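Local coordinates for protein IAA acetyltransferase (Bacillus cereus ATCC 14579, PDB 1Y9K) that probably transfers an acetyl group to an amino group of a substrate not yet identified, as an N-acetyltransferase of the GNAT family, at residues E8-P11 with I15-S18; I78-L83 with Q114-R119. All blocks are in the same frame, centred on the assembly; numbering follows the deposited sequence.

Contact 1 closes the turn between the first strand and first helix; contact 2 joins helix 78-92 to the chain between helix 107-115 and strand 119-124. They follow in series along the chain, with centres 20 Å apart and nearest atoms about 7 Å apart, so they do not touch. The beta-sheet relates them: contact 1 meets strands 38-43 and 48-56, while Leu83 of contact 2 rests on strand 61-69, the antiparallel neighbour of 48-56. In GNAT enzymes the start of the helix equivalent to 78-92 borders the acetyl-CoA pyrophosphate; contact 2 is thus probably the one closer to the cofactor site.

Contact 1. Residues E8-P11 with I15-S18; sequences ERIP and IPKS
A short strand-to-helix turn is closed here by Ile10, on strand 6-10, meeting Ile15 and Pro16 just before helix 17-23. The evidence is a single methyl: Ile10 CD1 lies 3.5 Å from Ile15 CA and 3.6 Å from Pro16 CD, so it meets the backbone at Ile15 as well as the CD carbon of Pro16. Ile15 adds its CG2 branch, 3.8 Å from Ile10 CD1, while its longer branch leads away from the strand. In Ile10, chi1 at 54° sets CG1 between N and the carbonyl carbon, and chi2 at 141° then directs CD1 to Ile15 and Pro16. In the GNAT fold such a turn leads from the first strand into the first helix, and the shared wall here is strand 38-43, where Val41 touches both Ile10 and Pro16; Pro16 also reaches Val48 and Val51 of strand 48-56. Pro16 is the N-cap residue of the helix and the centre of an inverse gamma turn, with a weak bond of 2.9 Å from Lys17 N to Ile15 O across it. No hydrogen bond joins the two segments: Pro11 O and Ile15 N stand 3.7 Å apart. On the strand, Arg9 folds back so that NH2 makes a weak bond of 3.2 Å to Ile10 O, bent to 131° at the hydrogen.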
# COMPACT_ATOMS: atom_id res chain seq x y z
N GLU A 8 -9.74 -1.99 -10.93
CA GLU A 8 -9.75 -0.98 -11.99
C GLU A 8 -9.17 0.36 -11.51
O GLU A 8 -9.15 0.64 -10.31
CB GLU A 8 -11.17 -0.82 -12.59
CG GLU A 8 -12.33 -0.89 -11.56
CD GLU A 8 -13.73 -1.08 -12.19
OE1 GLU A 8 -14.00 -2.14 -12.81
OE2 GLU A 8 -14.58 -0.17 -12.03
N ARG A 9 -8.69 1.17 -12.45
CA ARG A 9 -8.30 2.54 -12.16
C ARG A 9 -9.47 3.45 -11.82
O ARG A 9 -10.57 3.31 -12.38
CB ARG A 9 -7.58 3.15 -13.35
CG ARG A 9 -6.11 3.01 -13.24
CD ARG A 9 -5.40 4.28 -13.59
NE ARG A 9 -5.60 5.30 -12.58
CZ ARG A 9 -5.14 6.54 -12.68
NH1 ARG A 9 -4.45 6.91 -13.76
NH2 ARG A 9 -5.38 7.41 -11.71
N ILE A 10 -9.23 4.39 -10.92
CA ILE A 10 -10.19 5.42 -10.62
C ILE A 10 -9.50 6.77 -10.73
O ILE A 10 -8.29 6.86 -10.55
CB ILE A 10 -10.84 5.25 -9.21
CG1 ILE A 10 -9.77 5.15 -8.13
CG2 ILE A 10 -11.79 4.04 -9.19
CD1 ILE A 10 -10.13 5.86 -6.86
N PRO A 11 -10.27 7.83 -11.07
CA PRO A 11 -9.69 9.18 -11.03
C PRO A 11 -9.47 9.64 -9.59
O PRO A 11 -10.16 9.18 -8.68
CB PRO A 11 -10.76 10.03 -11.73
CG PRO A 11 -12.02 9.30 -11.51
CD PRO A 11 -11.68 7.85 -11.50
N ILE A 15 -11.41 9.01 -5.15
CA ILE A 15 -10.69 8.12 -4.24
C ILE A 15 -11.51 7.70 -3.01
O ILE A 15 -12.22 8.52 -2.43
CB ILE A 15 -9.30 8.69 -3.81
CG1 ILE A 15 -9.44 10.09 -3.19
CG2 ILE A 15 -8.33 8.70 -5.00
CD1 ILE A 15 -8.32 10.46 -2.20
N PRO A 16 -11.44 6.40 -2.64
CA PRO A 16 -12.01 6.00 -1.36
C PRO A 16 -11.11 6.43 -0.20
O PRO A 16 -10.34 5.62 0.31
CB PRO A 16 -12.08 4.47 -1.47
CG PRO A 16 -11.03 4.10 -2.45
CD PRO A 16 -10.87 5.26 -3.38
N LYS A 17 -11.22 7.71 0.18
CA LYS A 17 -10.54 8.24 1.37
C LYS A 17 -10.78 7.34 2.57
O LYS A 17 -9.87 7.06 3.36
CB LYS A 17 -11.05 9.65 1.69
CG LYS A 17 -10.12 10.78 1.29
CD LYS A 17 -10.84 12.12 1.41
CE LYS A 17 -9.85 13.29 1.52
NZ LYS A 17 -10.50 14.57 1.08
N SER A 18 -12.03 6.89 2.68
CA SER A 18 -12.51 5.92 3.64
C SER A 18 -11.57 4.74 3.85
O SER A 18 -11.08 4.51 4.96
CB SER A 18 -13.89 5.42 3.16
OG SER A 18 -14.03 5.51 1.74

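Contact 2. Residues I78-L83 with Q114-R119; sequences IGKKLL and QKCGFR
Cys116 and Phe118, just after helix 107-115, pack against Lys80 and Leu83 of helix 78-92; in the GNAT fold the Gln/Arg-x-x-Gly-x-Gly/Ala motif, which binds the acetyl-CoA pyrophosphate in relatives, runs into the start of this helix, with Gly79 as its last glycine. Backbone bonds set up both sides. Leu83 N donates to Gly79 O at 3.0 Å within helix 78-92, and helix 107-115 ends in a Schellman motif, where Gly117 turns the chain at a phi of 110° and its N reaches Gln114 O at 3.0 Å. No hydrogen bond crosses between the segments. In the apolar part, Leu83 points toward the other segment and sets CD2 against Cys116, 4.0 Å from CB, while its CG approaches Phe118 CE1 obliquely at 4.3 Å. The Phe118 ring continues inward to Leu98 and Val100 of strand 97-103, and Leu83 to Ile64 and Ile67 of strand 61-69, so both sides of the contact also pack on the beta-sheet. On the solvent side, Lys80 contributes aliphatic chain: bends at chi2 (-114°) and chi3 (78°) bring CE alongside the sulfur, and Cys116 SG sits 3.7 Å from both Lys80 CE and Leu83 CD2.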
# COMPACT_ATOMS: atom_id res chain seq x y z
N ILE A 78 -7.29 -10.97 -0.96
CA ILE A 78 -7.51 -9.71 -1.69
C ILE A 78 -6.25 -8.83 -1.71
O ILE A 78 -5.97 -8.17 -2.71
CB ILE A 78 -8.77 -8.96 -1.16
CG1 ILE A 78 -10.00 -9.87 -1.26
CG2 ILE A 78 -9.02 -7.67 -1.94
CD1 ILE A 78 -11.16 -9.46 -0.37
N GLY A 79 -5.48 -8.85 -0.61
CA GLY A 79 -4.18 -8.19 -0.54
C GLY A 79 -3.24 -8.75 -1.58
O GLY A 79 -2.70 -8.01 -2.40
N LYS A 80 -3.06 -10.07 -1.54
CA LYS A 80 -2.41 -10.85 -2.60
C LYS A 80 -2.76 -10.34 -4.00
O LYS A 80 -1.87 -10.04 -4.79
CB LYS A 80 -2.85 -12.31 -2.50
CG LYS A 80 -1.85 -13.27 -1.88
CD LYS A 80 -1.36 -14.29 -2.91
CE LYS A 80 -0.32 -13.71 -3.87
NZ LYS A 80 -0.09 -14.60 -5.07
N LYS A 81 -4.06 -10.25 -4.29
CA LYS A 81 -4.57 -9.83 -5.60
C LYS A 81 -4.21 -8.39 -5.99
O LYS A 81 -3.79 -8.15 -7.11
CB LYS A 81 -6.08 -10.03 -5.68
CG LYS A 81 -6.49 -11.44 -6.08
CD LYS A 81 -7.84 -11.84 -5.51
CE LYS A 81 -8.21 -13.25 -5.96
NZ LYS A 81 -8.91 -14.01 -4.88
N LEU A 82 -4.38 -7.45 -5.05
CA LEU A 82 -4.02 -6.05 -5.29
C LEU A 82 -2.53 -5.89 -5.56
O LEU A 82 -2.12 -5.04 -6.36
CB LEU A 82 -4.41 -5.18 -4.09
CG LEU A 82 -5.88 -4.80 -3.88
CD1 LEU A 82 -6.09 -4.22 -2.47
CD2 LEU A 82 -6.40 -3.83 -4.96
N LEU A 83 -1.74 -6.71 -4.88
CA LEU A 83 -0.29 -6.68 -4.95
C LEU A 83 0.19 -7.19 -6.31
O LEU A 83 0.98 -6.52 -6.98
CB LEU A 83 0.29 -7.51 -3.81
CG LEU A 83 1.43 -6.98 -2.95
CD1 LEU A 83 1.31 -5.49 -2.63
CD2 LEU A 83 1.48 -7.80 -1.67
N GLN A 114 6.83 -10.28 1.36
CA GLN A 114 7.96 -11.16 1.05
C GLN A 114 7.53 -12.41 0.26
O GLN A 114 8.24 -12.84 -0.65
CB GLN A 114 8.69 -11.56 2.33
CG GLN A 114 9.35 -10.41 3.06
CD GLN A 114 10.13 -10.88 4.26
OE1 GLN A 114 9.60 -10.95 5.38
NE2 GLN A 114 11.38 -11.25 4.04
N LYS A 115 6.38 -12.97 0.62
CA LYS A 115 5.78 -14.09 -0.13
C LYS A 115 5.54 -13.68 -1.57
O LYS A 115 5.64 -14.49 -2.47
CB LYS A 115 4.45 -14.53 0.50
CG LYS A 115 4.59 -15.34 1.78
CD LYS A 115 3.25 -15.88 2.26
CE LYS A 115 3.35 -16.43 3.69
NZ LYS A 115 2.25 -17.42 4.01
N CYS A 116 5.22 -12.40 -1.77
CA CYS A 116 4.95 -11.86 -3.10
C CYS A 116 6.21 -11.35 -3.83
O CYS A 116 6.10 -10.80 -4.92
CB CYS A 116 3.87 -10.77 -3.01
SG CYS A 116 2.22 -11.39 -2.45
N GLY A 117 7.39 -11.51 -3.25
CA GLY A 117 8.64 -11.19 -3.94
C GLY A 117 9.42 -9.98 -3.46
O GLY A 117 10.53 -9.73 -3.93
N PHE A 118 8.86 -9.21 -2.54
CA PHE A 118 9.54 -8.06 -1.95
C PHE A 118 10.64 -8.46 -0.96
O PHE A 118 10.49 -9.41 -0.19
CB PHE A 118 8.53 -7.13 -1.26
CG PHE A 118 7.66 -6.36 -2.23
CD1 PHE A 118 6.43 -6.86 -2.64
CD2 PHE A 118 8.09 -5.12 -2.73
CE1 PHE A 118 5.63 -6.14 -3.54
CE2 PHE A 118 7.29 -4.40 -3.62
CZ PHE A 118 6.06 -4.91 -4.03
N ARG A 119 11.75 -7.75 -1.00
CA ARG A 119 12.84 -8.00 -0.08
C ARG A 119 13.07 -6.78 0.82
O ARG A 119 13.09 -5.64 0.35
CB ARG A 119 14.10 -8.36 -0.85
CG ARG A 119 15.23 -8.88 0.04
CD ARG A 119 16.49 -9.02 -0.76
NE ARG A 119 17.59 -9.53 0.05
CZ ARG A 119 18.81 -9.76 -0.43
NH1 ARG A 119 19.07 -9.50 -1.70
NH2 ARG A 119 19.77 -10.22 0.36